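Long-range contact in CrtC domain-containing protein (Fusarium vanettenii 77-13-4, PDB 7A0Q), which is a kievitone hydratase, a lyase that probably adds water to the plant phytoalexin kievitone and so detoxifies it: residues 296-302 and 321-327. Where two conformers were deposited one is given. Numbering follows the deposited sequence.
Sequences DFKLSSY and FITFSGN
Residues 296-301 and 321-327 are adjacent antiparallel strands of a beta hairpin, their short axes 4.5 Å apart at closest and 163° between directions. Both backbones are extended. Phe297-Gly326, Leu299-Phe324 and Ser301-Ile322 are non-hydrogen-bonded pairs, with CA-CA distances of 4.1, 4.2 and 4.4 Å; Lys298-Ser325 and Ser300-Thr323 are hydrogen-bonded pairs.

Backbone bonds run Lys298 N to Ser325 O (2.8 Å), Ser325 N to Lys298 O (3.1 Å), Ser300 N to Thr323 O (2.9 Å) and Thr323 N to Ser300 O (3.1 Å). Asn327 N to Asp296 O (2.9 Å) closes one end and Tyr302 N to Phe321 O (2.9 Å) the other. Gly326 (phi/psi 168/-157) brings its CA to 3.1 Å from Asp296 O, where a CB would clash.

Phe297 (chi1 m), Leu299 (m), Ile322 (p) and Phe324 (p) share the apolar face: Leu299 CG meets Phe324 CB at 3.7 Å, Leu299 CD2 meets Ile322 CD1 at 3.8 Å, and Phe297 CD1 lies 3.7 Å from Phe324 CE2. Phe321 (t) directs its ring edge at the face of Tyr302 (t), centroids 5.1 Å apart.

On the polar face Lys298 NZ donates to Ser300 OG (3.2 Å), which also bonds Asp286. One water donates to Ser300 O (2.9 Å) and lies 2.6 Å from Thr323 OG1.

The hairpin belongs to the eight-stranded antiparallel barrel of the lipocalin-like domain; its apolar face packs on Leu224 and Phe222 of strand 218-225, while strands 282-291 and 331-343 flank it through backbone hydrogen bonds.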
loop_
_atom_site.group_PDB
_atom_site.type_symbol
_atom_site.label_atom_id
_atom_site.label_comp_id
_atom_site.label_asym_id
_atom_site.label_seq_id
_atom_site.Cartn_x
_atom_site.Cartn_y
_atom_site.Cartn_z
ATOM N N ASP A 296 5.465 -10.250 -17.995
ATOM C CA ASP A 296 4.109 -9.769 -18.209
ATOM C C ASP A 296 3.175 -10.484 -17.247
ATOM O O ASP A 296 3.432 -11.613 -16.824
ATOM C CB ASP A 296 3.635 -9.934 -19.673
ATOM C CG ASP A 296 3.863 -11.324 -20.225
ATOM O OD1 ASP A 296 3.855 -12.303 -19.453
ATOM O OD2 ASP A 296 4.044 -11.444 -21.454
ATOM N N PHE A 297 2.101 -9.794 -16.883
ATOM C CA PHE A 297 1.238 -10.225 -15.795
ATOM C C PHE A 297 -0.220 -9.983 -16.138
ATOM O O PHE A 297 -0.562 -8.979 -16.769
ATOM C CB PHE A 297 1.597 -9.494 -14.491
ATOM C CG PHE A 297 3.057 -9.570 -14.149
ATOM C CD1 PHE A 297 3.541 -10.602 -13.365
ATOM C CD2 PHE A 297 3.951 -8.633 -14.655
ATOM C CE1 PHE A 297 4.896 -10.687 -13.065
ATOM C CE2 PHE A 297 5.303 -8.713 -14.366
ATOM C CZ PHE A 297 5.777 -9.733 -13.570
ATOM N N LYS A 298 -1.071 -10.914 -15.702
ATOM C CA LYS A 298 -2.520 -10.817 -15.816
ATOM C C LYS A 298 -3.065 -10.786 -14.395
ATOM O O LYS A 298 -2.927 -11.768 -13.662
ATOM C CB LYS A 298 -3.081 -12.007 -16.599
ATOM C CG LYS A 298 -4.594 -12.084 -16.640
ATOM C CD LYS A 298 -5.213 -10.908 -17.384
ATOM C CE LYS A 298 -6.296 -10.230 -16.552
ATOM N NZ LYS A 298 -7.225 -11.209 -15.899
ATOM N N LEU A 299 -3.665 -9.666 -14.000
ATOM C CA LEU A 299 -4.028 -9.422 -12.609
ATOM C C LEU A 299 -5.541 -9.293 -12.465
ATOM O O LEU A 299 -6.215 -8.744 -13.341
ATOM C CB LEU A 299 -3.327 -8.157 -12.084
ATOM C CG LEU A 299 -1.843 -8.018 -12.456
ATOM C CD1 LEU A 299 -1.609 -7.121 -13.689
ATOM C CD2 LEU A 299 -1.024 -7.529 -11.248
ATOM N N SER A 300 -6.072 -9.790 -11.348
ATOM C CA SER A 300 -7.516 -9.826 -11.140
ATOM C C SER A 300 -7.853 -9.445 -9.711
ATOM O O SER A 300 -7.268 -9.985 -8.766
ATOM C CB SER A 300 -8.081 -11.214 -11.450
ATOM O OG SER A 300 -7.756 -11.585 -12.776
ATOM N N SER A 301 -8.807 -8.536 -9.555
ATOM C CA SER A 301 -9.275 -8.203 -8.221
ATOM C C SER A 301 -9.967 -9.414 -7.600
ATOM O O SER A 301 -10.719 -10.132 -8.268
ATOM C CB SER A 301 -10.215 -7.003 -8.267
ATOM O OG SER A 301 -10.575 -6.601 -6.955
ATOM N N TYR A 302 -9.698 -9.639 -6.313
ATOM C CA TYR A 302 -10.168 -10.845 -5.630
ATOM C C TYR A 302 -11.688 -10.862 -5.489
ATOM O O TYR A 302 -12.318 -11.923 -5.587
ATOM C CB TYR A 302 -9.507 -10.926 -4.258
ATOM C CG TYR A 302 -9.612 -12.256 -3.544
ATOM C CD1 TYR A 302 -8.778 -13.318 -3.884
ATOM C CD2 TYR A 302 -10.511 -12.434 -2.504
ATOM C CE1 TYR A 302 -8.857 -14.531 -3.215
ATOM C CE2 TYR A 302 -10.595 -13.635 -1.832
ATOM C CZ TYR A 302 -9.767 -14.679 -2.196
ATOM O OH TYR A 302 -9.843 -15.876 -1.522
ATOM N N PHE A 321 -7.323 -6.291 -2.673
ATOM C CA PHE A 321 -6.510 -7.492 -2.801
ATOM C C PHE A 321 -6.662 -8.055 -4.208
ATOM O O PHE A 321 -7.768 -8.109 -4.749
ATOM C CB PHE A 321 -6.962 -8.524 -1.764
ATOM C CG PHE A 321 -6.144 -9.776 -1.740
ATOM C CD1 PHE A 321 -4.780 -9.736 -1.490
ATOM C CD2 PHE A 321 -6.750 -11.013 -1.939
ATOM C CE1 PHE A 321 -4.030 -10.904 -1.449
ATOM C CE2 PHE A 321 -6.011 -12.188 -1.902
ATOM C CZ PHE A 321 -4.649 -12.143 -1.655
ATOM N N ILE A 322 -5.540 -8.459 -4.805
ATOM C CA ILE A 322 -5.516 -8.987 -6.166
ATOM C C ILE A 322 -4.646 -10.236 -6.201
ATOM O O ILE A 322 -3.750 -10.423 -5.370
ATOM C CB ILE A 322 -4.989 -7.954 -7.197
ATOM C CG1 ILE A 322 -3.531 -7.588 -6.886
ATOM C CG2 ILE A 322 -5.885 -6.708 -7.252
ATOM C CD1 ILE A 322 -2.849 -6.733 -7.962
ATOM N N THR A 323 -4.914 -11.103 -7.178
ATOM C CA THR A 323 -4.029 -12.209 -7.509
ATOM C C THR A 323 -3.606 -12.067 -8.962
ATOM O O THR A 323 -4.233 -11.344 -9.742
ATOM C CB THR A 323 -4.698 -13.579 -7.295
ATOM O OG1 THR A 323 -5.844 -13.672 -8.150
ATOM C CG2 THR A 323 -5.131 -13.766 -5.839
ATOM N N PHE A 324 -2.519 -12.737 -9.332
ATOM C CA PHE A 324 -2.077 -12.612 -10.709
ATOM C C PHE A 324 -1.280 -13.837 -11.123
ATOM O O PHE A 324 -0.742 -14.579 -10.295
ATOM C CB PHE A 324 -1.256 -11.326 -10.947
ATOM C CG PHE A 324 0.042 -11.259 -10.182
ATOM C CD1 PHE A 324 0.092 -10.677 -8.920
ATOM C CD2 PHE A 324 1.215 -11.750 -10.732
ATOM C CE1 PHE A 324 1.286 -10.607 -8.221
ATOM C CE2 PHE A 324 2.410 -11.687 -10.038
ATOM C CZ PHE A 324 2.444 -11.115 -8.772
ATOM N N SER A 325 -1.234 -14.038 -12.431
ATOM C CA SER A 325 -0.321 -14.958 -13.074
ATOM C C SER A 325 0.499 -14.174 -14.083
ATOM O O SER A 325 0.178 -13.034 -14.434
ATOM C CB SER A 325 -1.072 -16.103 -13.768
ATOM O OG SER A 325 -1.907 -15.592 -14.794
ATOM N N GLY A 326 1.571 -14.798 -14.550
ATOM C CA GLY A 326 2.365 -14.199 -15.602
ATOM C C GLY A 326 3.678 -14.931 -15.755
ATOM O O GLY A 326 3.796 -16.098 -15.385
ATOM N N ASN A 327 4.655 -14.231 -16.316
ATOM C CA ASN A 327 5.993 -14.776 -16.461
ATOM C C ASN A 327 7.005 -13.738 -16.016
ATOM O O ASN A 327 6.752 -12.535 -16.081
ATOM C CB ASN A 327 6.297 -15.210 -17.909
ATOM C CG ASN A 327 6.753 -14.058 -18.786
ATOM O OD1 ASN A 327 7.946 -13.738 -18.859
ATOM N ND2 ASN A 327 5.806 -13.431 -19.465
HETATM O O HOH W 1 -8.157 -12.564 -7.723
#